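Local coordinates for possible transcriptional regulator, ArsR family protein (PDB 3F6V) that probably binds DNA and regulates transcription as a winged-helix protein of the ArsR family, at residues A[57-62]-A[79-84]; A[69-74]-A[102-107]; A[73-78]-A[83-88]; A[93-96]-A[100-103]. One frame throughout, in Å; residues are numbered along the deposited sequence. Where two conformers were deposited one is given.

How the interactions relate
All four contacts lie within the predicted DNA-binding domain. Interaction 3 is the helix-turn-helix itself, with helix 74-78 against the start of helix 85-97. Interaction 1 sits about 8 Å away, centre to centre, and sets the connecting loop against helix 58-66. The two meet at Ile88, whose CD1 is 3.7 Å from Phe81 CD1 and 3.7 Å from Thr59 CG2. Interaction 4 follows at the other end of helix 85-97, where the chain turns into strand 101-106. Interaction 2 shares Thr102 and Pro103 with it and Thr73 and Val74 with interaction 3. It links the two outer strands of the sheet across strand 109-114. A bound magnesium ion lies about 8 Å from the Glu71 side chain, too far for direct binding.

Interaction 1 (A[57-62]-A[79-84]); sequences EPTRRR and AHFPAS
Thr59 and Arg62 on helix 58-66 receive the ring of Phe81 from the loop 79-84. The contact between them is apolar, with no hydrogen bond crossing it. The first part is a CH-pi contact. Thr59 CG2 lies over one face of the Phe81 ring, 4.2 Å from its centroid and 28° off the normal. Thr59 OG1 lies beside the backbone N (chi1 -64°), which puts CG2 anti to that N and over the ring. The second part is the aliphatic stem of Arg62 against the ring. Arg62 CG comes obliquely to the far end of the ring, 3.6 Å from Phe81 CZ, and Arg62 CB touches the same end. The chain of Arg62 then bends at chi2, and its NH1 hydrogen-bonds to Gln65 OE1 on the same helix. Phe81 also packs on Leu63 and Leu66 of this helix. Polar bonds occur within 57-62 and start the helix. Glu57 is the N-cap, and its OE1 accepts from Arg60 N at 3.1 Å, with an angle of 162°. A weaker, bent bond comes from Thr59 N. Phe81 thus pins the turn of a helix-turn-helix to the preceding helix of the three-helix core of a winged-helix domain.

Interaction 2 (A[69-74]-A[102-107]); sequences SGEQTV and TPRKDG
Glu71 and Arg104 form a salt bridge between the loop that leads into strand 72-73 and strand 101-106. The tight part is small and polar. Arg104 presents its guanidinium side-on, so that two nitrogens take one carboxylate oxygen each. NE gives a short, nearly straight bond to Glu71 OE2 at 2.6 Å, with an angle of 168°. NH2 reaches Glu71 OE1 at 2.8 Å. Both oxygens are met on the syn side, and the carboxylate and guanidinium planes are only 20° apart. Two bonds therefore limit rotation of the carboxylate. Glu71 reaches across with an extended chain. Arg104 bends at chi3 (72°), which turns NE and NH2 to the carboxylate. The guanidinium also makes a cation-pi contact with Tyr111 of strand 109-114.

The rest is loose. The closest CA atoms, of Glu71 and Pro103, are 9.2 Å apart. A water lies between the segments, 2.7 Å from Glu71 OE2 and 3.1 Å from Thr102 O. The contact is at the surface. Glu71 was modelled in two conformers, and the pairing is described for one. Strand 109-114 bonds to both outer strands through its backbone. The bridge thus spans that central strand in the three-stranded antiparallel sheet of a winged-helix domain, where strands 101-106 and 109-114 form the wing.

Interaction 3 (A[73-78]-A[83-88]); sequences TVNNLA and ASRSAI
Asn75 and Arg85 meet flat against each other where helix 74-78 comes close to the start of helix 85-97. The Asn75 amide is stacked on one face of the Arg85 guanidinium. The planes are 18° apart, and Asn75 CG sits 3.3 Å above the plane, over its centre. Arg85 reaches this place with a chain extended from CG to NE. The polar ends do not bond to each other. Asn75 ND2 and Arg85 NH1, at 3.2 Å, are both donors. Asn75 OD1 lies near Arg85 NE, but the angle is poor. The polar link runs instead through a water at the guanidinium edge. It accepts from Arg85 NE at 3.0 Å and donates to Asn75 O at 2.8 Å.

Below this polar layer the helices pack through smaller groups. Ala78 CB points at helix 85-97 and fits between Arg85 and Ile88. It is 4.0 Å from Arg85 CG and 3.9 Å from Ile88 CB. Ile88 spreads its two branches about this methyl, CG1 beside its own backbone N (chi1 -63°) and CG2 anti to it. Leu77 adds a looser contact from CB, and both Leu77 and Ile88 also lie on Leu63 of helix 58-66. Each helix carries a capping bond at its start: Thr73 OG1 accepts from Asn76 N, and Ser84 OG accepts from Ala87 N. In this helix-turn-helix the methyl and aliphatic groups make the buried part of the contact. The stack and the water probably hold the arginine in place at the exposed side without pairing its charge there.

Interaction 4 (A[93-96]-A[100-103]); sequences RVLT and LVTP
Leu100 follows the end of helix 85-97 and folds back on Leu95. Its N donates to Leu95 O at 2.9 Å, nearly along the C=O axis. Its side chain meets Leu95 at the branch ends, with CD1 of Leu100 3.7 Å from CD2 of Leu95. The two side chains run at a slant to each other. They also pack on helix 51-55, Leu95 against Val54 and Leu100 against Ala55.

Val101 comes next and starts the strand. Its N makes a weak second bond to the same oxygen, Leu95 O, at 3.5 Å. Val101 CG2 takes the crowded position between its own N and carbonyl carbon. From there it touches Leu95 CB at 3.6 Å and comes within 3.3 Å of Thr96 OG1. That hydroxyl is hydrogen-bonded to Leu92 O, one turn back in the helix. Val101 O faces the helix too: Thr96 CA makes a CA-H...O contact to it at 3.5 Å. This is the junction in a winged-helix fold where the second helix of the helix-turn-helix, probably the one that reads DNA, gives way to the first strand of the wing.

Thr102 turns its side chain from the helix and pairs through its backbone with Arg113 of strand 109-114. Pro103 returns to the helix side. Its ring lies obliquely against the Thr96 methyl, with Pro103 CD 3.8 Å from Thr96 CG2. Thr96 holds OG1 beside its backbone N (chi1 -65°), and the methyl, anti to that N, is directed at the proline.

Interaction 1 (A[57-62]-A[79-84])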
loop_
_atom_site.group_PDB
_atom_site.type_symbol
_atom_site.label_atom_id
_atom_site.label_comp_id
_atom_site.label_asym_id
_atom_site.label_seq_id
_atom_site.Cartn_x
_atom_site.Cartn_y
_atom_site.Cartn_z
ATOM N N GLU A 57 -2.491 4.894 -0.191
ATOM C CA GLU A 57 -3.013 5.928 -1.060
ATOM C C GLU A 57 -2.002 7.121 -0.972
ATOM O O GLU A 57 -1.591 7.472 0.127
ATOM C CB GLU A 57 -4.428 6.296 -0.590
ATOM C CG GLU A 57 -5.263 7.013 -1.598
ATOM C CD GLU A 57 -5.007 8.495 -1.712
ATOM O OE1 GLU A 57 -4.321 9.066 -0.856
ATOM O OE2 GLU A 57 -5.539 9.091 -2.685
ATOM N N PRO A 58 -1.583 7.716 -2.111
ATOM C CA PRO A 58 -0.428 8.621 -2.066
ATOM C C PRO A 58 -0.586 9.900 -1.196
ATOM O O PRO A 58 0.391 10.308 -0.552
ATOM C CB PRO A 58 -0.246 9.033 -3.528
ATOM C CG PRO A 58 -0.810 7.892 -4.307
ATOM C CD PRO A 58 -1.892 7.276 -3.492
ATOM N N THR A 59 -1.779 10.461 -1.143
ATOM C CA THR A 59 -2.013 11.610 -0.233
ATOM C C THR A 59 -1.923 11.139 1.217
ATOM O O THR A 59 -1.302 11.829 2.055
ATOM C CB THR A 59 -3.352 12.252 -0.517
ATOM O OG1 THR A 59 -3.311 12.776 -1.842
ATOM C CG2 THR A 59 -3.609 13.398 0.479
ATOM N N ARG A 60 -2.543 9.988 1.536
ATOM C CA ARG A 60 -2.401 9.463 2.873
ATOM C C ARG A 60 -0.938 9.163 3.247
ATOM O O ARG A 60 -0.554 9.381 4.393
ATOM C CB ARG A 60 -3.323 8.259 3.075
ATOM C CG ARG A 60 -4.749 8.686 2.980
ATOM C CD ARG A 60 -5.744 7.638 3.449
ATOM N NE ARG A 60 -6.120 6.613 2.485
ATOM C CZ ARG A 60 -7.224 6.633 1.737
ATOM N NH1 ARG A 60 -8.028 7.687 1.712
ATOM N NH2 ARG A 60 -7.481 5.607 0.953
ATOM N N ARG A 61 -0.118 8.642 2.321
ATOM C CA ARG A 61 1.307 8.427 2.637
ATOM C C ARG A 61 1.959 9.713 3.060
ATOM O O ARG A 61 2.726 9.731 4.049
ATOM C CB ARG A 61 2.109 7.864 1.460
ATOM C CG ARG A 61 1.635 6.471 1.083
ATOM C CD ARG A 61 2.635 5.724 0.234
ATOM N NE ARG A 61 3.158 6.377 -0.928
ATOM C CZ ARG A 61 2.866 6.055 -2.205
ATOM N NH1 ARG A 61 1.894 5.203 -2.515
ATOM N NH2 ARG A 61 3.542 6.603 -3.178
ATOM N N ARG A 62 1.674 10.769 2.297
ATOM C CA ARG A 62 2.323 12.057 2.602
ATOM C C ARG A 62 1.792 12.614 3.928
ATOM O O ARG A 62 2.562 13.167 4.702
ATOM C CB ARG A 62 2.078 13.060 1.474
ATOM C CG ARG A 62 2.780 14.388 1.667
ATOM C CD ARG A 62 4.289 14.245 1.690
ATOM N NE ARG A 62 4.956 15.520 1.954
ATOM C CZ ARG A 62 6.021 15.648 2.742
ATOM N NH1 ARG A 62 6.554 14.576 3.358
ATOM N NH2 ARG A 62 6.555 16.848 2.916
ATOM N N ALA A 79 -2.471 22.549 3.962
ATOM C CA ALA A 79 -1.659 23.571 3.263
ATOM C C ALA A 79 -0.483 23.014 2.485
ATOM O O ALA A 79 0.132 23.686 1.670
ATOM C CB ALA A 79 -1.173 24.617 4.261
ATOM N N HIS A 80 -0.168 21.750 2.715
ATOM C CA HIS A 80 0.854 21.059 1.913
ATOM C C HIS A 80 0.372 20.433 0.583
ATOM O O HIS A 80 1.164 19.807 -0.143
ATOM C CB HIS A 80 1.471 19.947 2.757
ATOM C CG HIS A 80 2.398 20.432 3.822
ATOM N ND1 HIS A 80 1.971 20.718 5.101
ATOM C CD2 HIS A 80 3.737 20.647 3.813
ATOM C CE1 HIS A 80 3.003 21.092 5.837
ATOM N NE2 HIS A 80 4.083 21.072 5.077
ATOM N N PHE A 81 -0.921 20.543 0.292
ATOM C CA PHE A 81 -1.500 19.904 -0.888
ATOM C C PHE A 81 -2.387 20.870 -1.675
ATOM O O PHE A 81 -3.013 21.752 -1.066
ATOM C CB PHE A 81 -2.393 18.733 -0.487
ATOM C CG PHE A 81 -1.723 17.716 0.367
ATOM C CD1 PHE A 81 -1.722 17.871 1.750
ATOM C CD2 PHE A 81 -1.163 16.561 -0.196
ATOM C CE1 PHE A 81 -1.123 16.925 2.573
ATOM C CE2 PHE A 81 -0.558 15.610 0.623
ATOM C CZ PHE A 81 -0.545 15.790 1.993
ATOM N N PRO A 82 -2.488 20.671 -3.005
ATOM C CA PRO A 82 -3.518 21.380 -3.779
ATOM C C PRO A 82 -4.975 21.060 -3.366
ATOM O O PRO A 82 -5.873 21.875 -3.600
ATOM C CB PRO A 82 -3.241 20.961 -5.239
ATOM C CG PRO A 82 -2.343 19.781 -5.187
ATOM C CD PRO A 82 -1.593 19.875 -3.871
ATOM N N ALA A 83 -5.211 19.896 -2.759
ATOM C CA ALA A 83 -6.557 19.495 -2.353
ATOM C C ALA A 83 -7.109 20.367 -1.219
ATOM O O ALA A 83 -6.353 20.923 -0.431
ATOM C CB ALA A 83 -6.572 18.031 -1.945
ATOM N N SER A 84 -8.431 20.449 -1.141
ATOM C CA SER A 84 -9.114 21.260 -0.127
ATOM C C SER A 84 -8.948 20.733 1.286
ATOM O O SER A 84 -8.594 19.558 1.489
ATOM C CB SER A 84 -10.605 21.326 -0.451
ATOM O OG SER A 84 -11.229 20.113 -0.097
#

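Interaction 2 (A[69-74]-A[102-107])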
loop_
_atom_site.group_PDB
_atom_site.type_symbol
_atom_site.label_atom_id
_atom_site.label_comp_id
_atom_site.label_asym_id
_atom_site.label_seq_id
_atom_site.Cartn_x
_atom_site.Cartn_y
_atom_site.Cartn_z
ATOM N N SER A 69 6.510 14.872 12.315
ATOM C CA SER A 69 7.056 16.026 13.011
ATOM C C SER A 69 6.163 16.496 14.177
ATOM O O SER A 69 6.457 17.515 14.827
ATOM C CB SER A 69 7.269 17.160 12.012
ATOM O OG SER A 69 6.085 17.922 11.908
ATOM N N GLY A 70 5.097 15.751 14.469
ATOM C CA GLY A 70 4.260 16.008 15.625
ATOM C C GLY A 70 2.806 16.222 15.232
ATOM O O GLY A 70 2.462 16.325 14.032
ATOM N N GLU A 71 1.987 16.328 16.272
ATOM C CA GLU A 71 0.565 16.534 16.135
ATOM C C GLU A 71 0.311 17.867 15.432
ATOM O O GLU A 71 0.972 18.902 15.746
ATOM C CB GLU A 71 -0.047 16.502 17.528
ATOM C CG GLU A 71 -1.545 16.423 17.589
ATOM C CD GLU A 71 -2.066 16.914 18.934
ATOM O OE1 GLU A 71 -1.597 17.974 19.411
ATOM O OE2 GLU A 71 -2.932 16.249 19.523
ATOM N N GLN A 72 -0.584 17.853 14.454
ATOM C CA GLN A 72 -0.892 19.027 13.602
ATOM C C GLN A 72 -2.348 19.211 13.280
ATOM O O GLN A 72 -3.133 18.246 13.333
ATOM C CB GLN A 72 -0.086 18.953 12.315
ATOM C CG GLN A 72 1.426 19.074 12.582
ATOM C CD GLN A 72 2.264 18.639 11.409
ATOM O OE1 GLN A 72 2.224 19.251 10.335
ATOM N NE2 GLN A 72 3.017 17.526 11.587
ATOM N N THR A 73 -2.737 20.454 12.942
ATOM C CA THR A 73 -4.108 20.720 12.598
ATOM C C THR A 73 -4.419 20.320 11.209
ATOM O O THR A 73 -3.560 20.214 10.294
ATOM C CB THR A 73 -4.484 22.212 12.715
ATOM O OG1 THR A 73 -3.789 22.937 11.685
ATOM C CG2 THR A 73 -4.100 22.753 14.115
ATOM N N VAL A 74 -5.689 20.068 11.041
ATOM C CA VAL A 74 -6.194 19.802 9.730
ATOM C C VAL A 74 -5.786 20.893 8.722
ATOM O O VAL A 74 -5.247 20.609 7.677
ATOM C CB VAL A 74 -7.701 19.591 9.752
ATOM C CG1 VAL A 74 -8.175 19.558 8.345
ATOM C CG2 VAL A 74 -8.070 18.311 10.477
ATOM N N THR A 102 -4.959 9.681 15.209
ATOM C CA THR A 102 -5.866 9.876 16.344
ATOM C C THR A 102 -6.211 11.363 16.376
ATOM O O THR A 102 -5.301 12.181 16.284
ATOM C CB THR A 102 -5.102 9.473 17.660
ATOM O OG1 THR A 102 -4.573 8.129 17.498
ATOM C CG2 THR A 102 -6.017 9.527 18.840
ATOM N N PRO A 103 -7.496 11.689 16.502
ATOM C CA PRO A 103 -7.926 13.102 16.526
ATOM C C PRO A 103 -8.043 13.633 17.964
ATOM O O PRO A 103 -8.273 12.875 18.905
ATOM C CB PRO A 103 -9.340 13.026 15.913
ATOM C CG PRO A 103 -9.844 11.694 16.400
ATOM C CD PRO A 103 -8.657 10.764 16.398
ATOM N N ARG A 104 -7.933 14.939 18.079
ATOM C CA ARG A 104 -8.150 15.649 19.377
ATOM C C ARG A 104 -8.724 16.999 19.028
ATOM O O ARG A 104 -8.245 17.625 18.118
ATOM C CB ARG A 104 -6.769 15.845 20.079
ATOM C CG ARG A 104 -6.762 16.554 21.425
ATOM C CD ARG A 104 -5.350 16.556 21.997
ATOM N NE ARG A 104 -4.426 17.478 21.294
ATOM C CZ ARG A 104 -4.275 18.776 21.595
ATOM N NH1 ARG A 104 -4.993 19.317 22.569
ATOM N NH2 ARG A 104 -3.410 19.542 20.924
ATOM N N LYS A 105 -9.708 17.487 19.764
ATOM C CA LYS A 105 -10.195 18.846 19.529
ATOM C C LYS A 105 -9.790 19.735 20.708
ATOM O O LYS A 105 -9.822 19.295 21.859
ATOM C CB LYS A 105 -11.724 18.873 19.299
ATOM C CG LYS A 105 -12.167 18.394 17.915
ATOM C CD LYS A 105 -13.667 18.580 17.695
ATOM C CE LYS A 105 -14.216 17.643 16.604
ATOM N NZ LYS A 105 -15.710 17.496 16.734
ATOM N N ASP A 106 -9.348 20.953 20.401
ATOM C CA ASP A 106 -9.055 21.991 21.414
ATOM C C ASP A 106 -9.541 23.295 20.799
ATOM O O ASP A 106 -8.921 23.817 19.878
ATOM C CB ASP A 106 -7.549 22.068 21.746
ATOM C CG ASP A 106 -7.227 23.143 22.799
ATOM O OD1 ASP A 106 -8.151 23.570 23.520
ATOM O OD2 ASP A 106 -6.049 23.584 22.899
ATOM N N GLY A 107 -10.680 23.787 21.283
ATOM C CA GLY A 107 -11.260 25.012 20.754
ATOM C C GLY A 107 -11.681 24.916 19.307
ATOM O O GLY A 107 -12.450 24.033 18.921
HETATM O O HOH W 1 -4.174 14.460 17.979
#

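Interaction 3 (A[73-78]-A[83-88])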
loop_
_atom_site.group_PDB
_atom_site.type_symbol
_atom_site.label_atom_id
_atom_site.label_comp_id
_atom_site.label_asym_id
_atom_site.label_seq_id
_atom_site.Cartn_x
_atom_site.Cartn_y
_atom_site.Cartn_z
ATOM N N THR A 73 -2.737 20.454 12.942
ATOM C CA THR A 73 -4.108 20.720 12.598
ATOM C C THR A 73 -4.419 20.320 11.209
ATOM O O THR A 73 -3.560 20.214 10.294
ATOM C CB THR A 73 -4.484 22.212 12.715
ATOM O OG1 THR A 73 -3.789 22.937 11.685
ATOM C CG2 THR A 73 -4.100 22.753 14.115
ATOM N N VAL A 74 -5.689 20.068 11.041
ATOM C CA VAL A 74 -6.194 19.802 9.730
ATOM C C VAL A 74 -5.786 20.893 8.722
ATOM O O VAL A 74 -5.247 20.609 7.677
ATOM C CB VAL A 74 -7.701 19.591 9.752
ATOM C CG1 VAL A 74 -8.175 19.558 8.345
ATOM C CG2 VAL A 74 -8.070 18.311 10.477
ATOM N N ASN A 75 -5.977 22.160 9.095
ATOM C CA ASN A 75 -5.645 23.249 8.172
ATOM C C ASN A 75 -4.183 23.340 7.856
ATOM O O ASN A 75 -3.809 23.623 6.728
ATOM C CB ASN A 75 -6.102 24.595 8.761
ATOM C CG ASN A 75 -7.615 24.717 8.769
ATOM O OD1 ASN A 75 -8.333 23.820 8.291
ATOM N ND2 ASN A 75 -8.112 25.802 9.333
ATOM N N ASN A 76 -3.325 23.092 8.840
ATOM C CA ASN A 76 -1.900 23.137 8.602
ATOM C C ASN A 76 -1.417 21.990 7.668
ATOM O O ASN A 76 -0.560 22.195 6.814
ATOM C CB ASN A 76 -1.125 23.288 9.937
ATOM C CG ASN A 76 -1.283 24.718 10.583
ATOM O OD1 ASN A 76 -1.449 25.737 9.883
ATOM N ND2 ASN A 76 -1.204 24.782 11.904
ATOM N N LEU A 77 -1.989 20.800 7.841
ATOM C CA LEU A 77 -1.653 19.666 6.982
ATOM C C LEU A 77 -2.144 19.918 5.578
ATOM O O LEU A 77 -1.459 19.656 4.574
ATOM C CB LEU A 77 -2.331 18.392 7.548
ATOM C CG LEU A 77 -1.707 17.817 8.834
ATOM C CD1 LEU A 77 -2.633 16.832 9.519
ATOM C CD2 LEU A 77 -0.309 17.216 8.605
ATOM N N ALA A 78 -3.366 20.436 5.503
ATOM C CA ALA A 78 -4.005 20.680 4.223
ATOM C C ALA A 78 -3.254 21.657 3.344
ATOM O O ALA A 78 -3.379 21.594 2.128
ATOM C CB ALA A 78 -5.433 21.062 4.418
ATOM N N ALA A 83 -5.211 19.896 -2.759
ATOM C CA ALA A 83 -6.557 19.495 -2.353
ATOM C C ALA A 83 -7.109 20.367 -1.219
ATOM O O ALA A 83 -6.353 20.923 -0.431
ATOM C CB ALA A 83 -6.572 18.031 -1.945
ATOM N N SER A 84 -8.431 20.449 -1.141
ATOM C CA SER A 84 -9.114 21.260 -0.127
ATOM C C SER A 84 -8.948 20.733 1.286
ATOM O O SER A 84 -8.594 19.558 1.489
ATOM C CB SER A 84 -10.605 21.326 -0.451
ATOM O OG SER A 84 -11.229 20.113 -0.097
ATOM N N ARG A 85 -9.221 21.587 2.266
ATOM C CA ARG A 85 -9.388 21.151 3.661
ATOM C C ARG A 85 -10.355 19.981 3.794
ATOM O O ARG A 85 -10.089 19.032 4.546
ATOM C CB ARG A 85 -9.882 22.308 4.529
ATOM C CG ARG A 85 -8.779 23.268 4.805
ATOM C CD ARG A 85 -9.296 24.555 5.359
ATOM N NE ARG A 85 -8.161 25.459 5.471
ATOM C CZ ARG A 85 -8.219 26.637 6.087
ATOM N NH1 ARG A 85 -9.348 27.014 6.691
ATOM N NH2 ARG A 85 -7.140 27.409 6.149
ATOM N N SER A 86 -11.452 20.022 3.052
ATOM C CA SER A 86 -12.475 19.020 3.180
ATOM C C SER A 86 -11.904 17.667 2.712
ATOM O O SER A 86 -12.125 16.644 3.367
ATOM C CB SER A 86 -13.693 19.433 2.352
ATOM O OG SER A 86 -14.629 18.383 2.267
ATOM N N ALA A 87 -11.185 17.695 1.592
ATOM C CA ALA A 87 -10.519 16.510 1.027
ATOM C C ALA A 87 -9.510 15.902 1.982
ATOM O O ALA A 87 -9.487 14.663 2.185
ATOM C CB ALA A 87 -9.841 16.830 -0.323
ATOM N N ILE A 88 -8.682 16.753 2.576
ATOM C CA ILE A 88 -7.679 16.314 3.509
ATOM C C ILE A 88 -8.319 15.808 4.787
ATOM O O ILE A 88 -7.887 14.789 5.355
ATOM C CB ILE A 88 -6.661 17.419 3.747
ATOM C CG1 ILE A 88 -5.938 17.731 2.429
ATOM C CG2 ILE A 88 -5.687 17.024 4.882
ATOM C CD1 ILE A 88 -5.153 16.532 1.820
HETATM O O HOH W 2 -5.341 24.753 4.709
#

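Interaction 4 (A[93-96]-A[100-103])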
loop_
_atom_site.group_PDB
_atom_site.type_symbol
_atom_site.label_atom_id
_atom_site.label_comp_id
_atom_site.label_asym_id
_atom_site.label_seq_id
_atom_site.Cartn_x
_atom_site.Cartn_y
_atom_site.Cartn_z
ATOM N N ARG A 93 -9.925 11.179 8.278
ATOM C CA ARG A 93 -10.980 10.328 8.846
ATOM C C ARG A 93 -10.762 8.849 8.484
ATOM O O ARG A 93 -10.961 7.950 9.309
ATOM C CB ARG A 93 -12.357 10.773 8.340
ATOM C CG ARG A 93 -13.525 10.019 8.950
ATOM C CD ARG A 93 -14.872 10.470 8.375
ATOM N NE ARG A 93 -15.938 9.491 8.626
ATOM C CZ ARG A 93 -16.721 9.507 9.702
ATOM N NH1 ARG A 93 -16.561 10.451 10.624
ATOM N NH2 ARG A 93 -17.661 8.583 9.858
ATOM N N VAL A 94 -10.362 8.618 7.227
ATOM C CA VAL A 94 -10.076 7.237 6.782
ATOM C C VAL A 94 -8.880 6.688 7.574
ATOM O O VAL A 94 -8.903 5.525 8.066
ATOM C CB VAL A 94 -9.860 7.181 5.268
ATOM C CG1 VAL A 94 -9.508 5.770 4.843
ATOM C CG2 VAL A 94 -11.160 7.536 4.524
ATOM N N LEU A 95 -7.821 7.493 7.717
ATOM C CA LEU A 95 -6.645 7.043 8.454
ATOM C C LEU A 95 -7.037 6.789 9.935
ATOM O O LEU A 95 -6.494 5.899 10.599
ATOM C CB LEU A 95 -5.580 8.123 8.408
ATOM C CG LEU A 95 -4.863 8.156 7.059
ATOM C CD1 LEU A 95 -4.037 9.460 6.972
ATOM C CD2 LEU A 95 -3.910 6.989 6.931
ATOM N N THR A 96 -7.983 7.580 10.470
ATOM C CA THR A 96 -8.414 7.421 11.854
ATOM C C THR A 96 -9.153 6.095 12.021
ATOM O O THR A 96 -8.880 5.317 12.958
ATOM C CB THR A 96 -9.369 8.550 12.294
ATOM O OG1 THR A 96 -8.659 9.797 12.289
ATOM C CG2 THR A 96 -9.866 8.286 13.719
ATOM N N LEU A 100 -4.544 4.497 12.296
ATOM C CA LEU A 100 -3.220 5.021 12.000
ATOM C C LEU A 100 -2.983 6.426 12.563
ATOM O O LEU A 100 -1.836 6.801 12.791
ATOM C CB LEU A 100 -2.997 5.015 10.476
ATOM C CG LEU A 100 -2.883 3.614 9.861
ATOM C CD1 LEU A 100 -3.048 3.643 8.344
ATOM C CD2 LEU A 100 -1.464 3.067 10.217
ATOM N N VAL A 101 -4.070 7.169 12.732
ATOM C CA VAL A 101 -3.984 8.522 13.332
ATOM C C VAL A 101 -5.075 8.643 14.375
ATOM O O VAL A 101 -6.028 7.846 14.395
ATOM C CB VAL A 101 -4.086 9.659 12.285
ATOM C CG1 VAL A 101 -2.997 9.514 11.216
ATOM C CG2 VAL A 101 -5.408 9.706 11.660
ATOM N N THR A 102 -4.959 9.681 15.209
ATOM C CA THR A 102 -5.866 9.876 16.344
ATOM C C THR A 102 -6.211 11.363 16.376
ATOM O O THR A 102 -5.301 12.181 16.284
ATOM C CB THR A 102 -5.102 9.473 17.660
ATOM O OG1 THR A 102 -4.573 8.129 17.498
ATOM C CG2 THR A 102 -6.017 9.527 18.840
ATOM N N PRO A 103 -7.496 11.689 16.502
ATOM C CA PRO A 103 -7.926 13.102 16.526
ATOM C C PRO A 103 -8.043 13.633 17.964
ATOM O O PRO A 103 -8.273 12.875 18.905
ATOM C CB PRO A 103 -9.340 13.026 15.913
ATOM C CG PRO A 103 -9.844 11.694 16.400
ATOM C CD PRO A 103 -8.657 10.764 16.398
#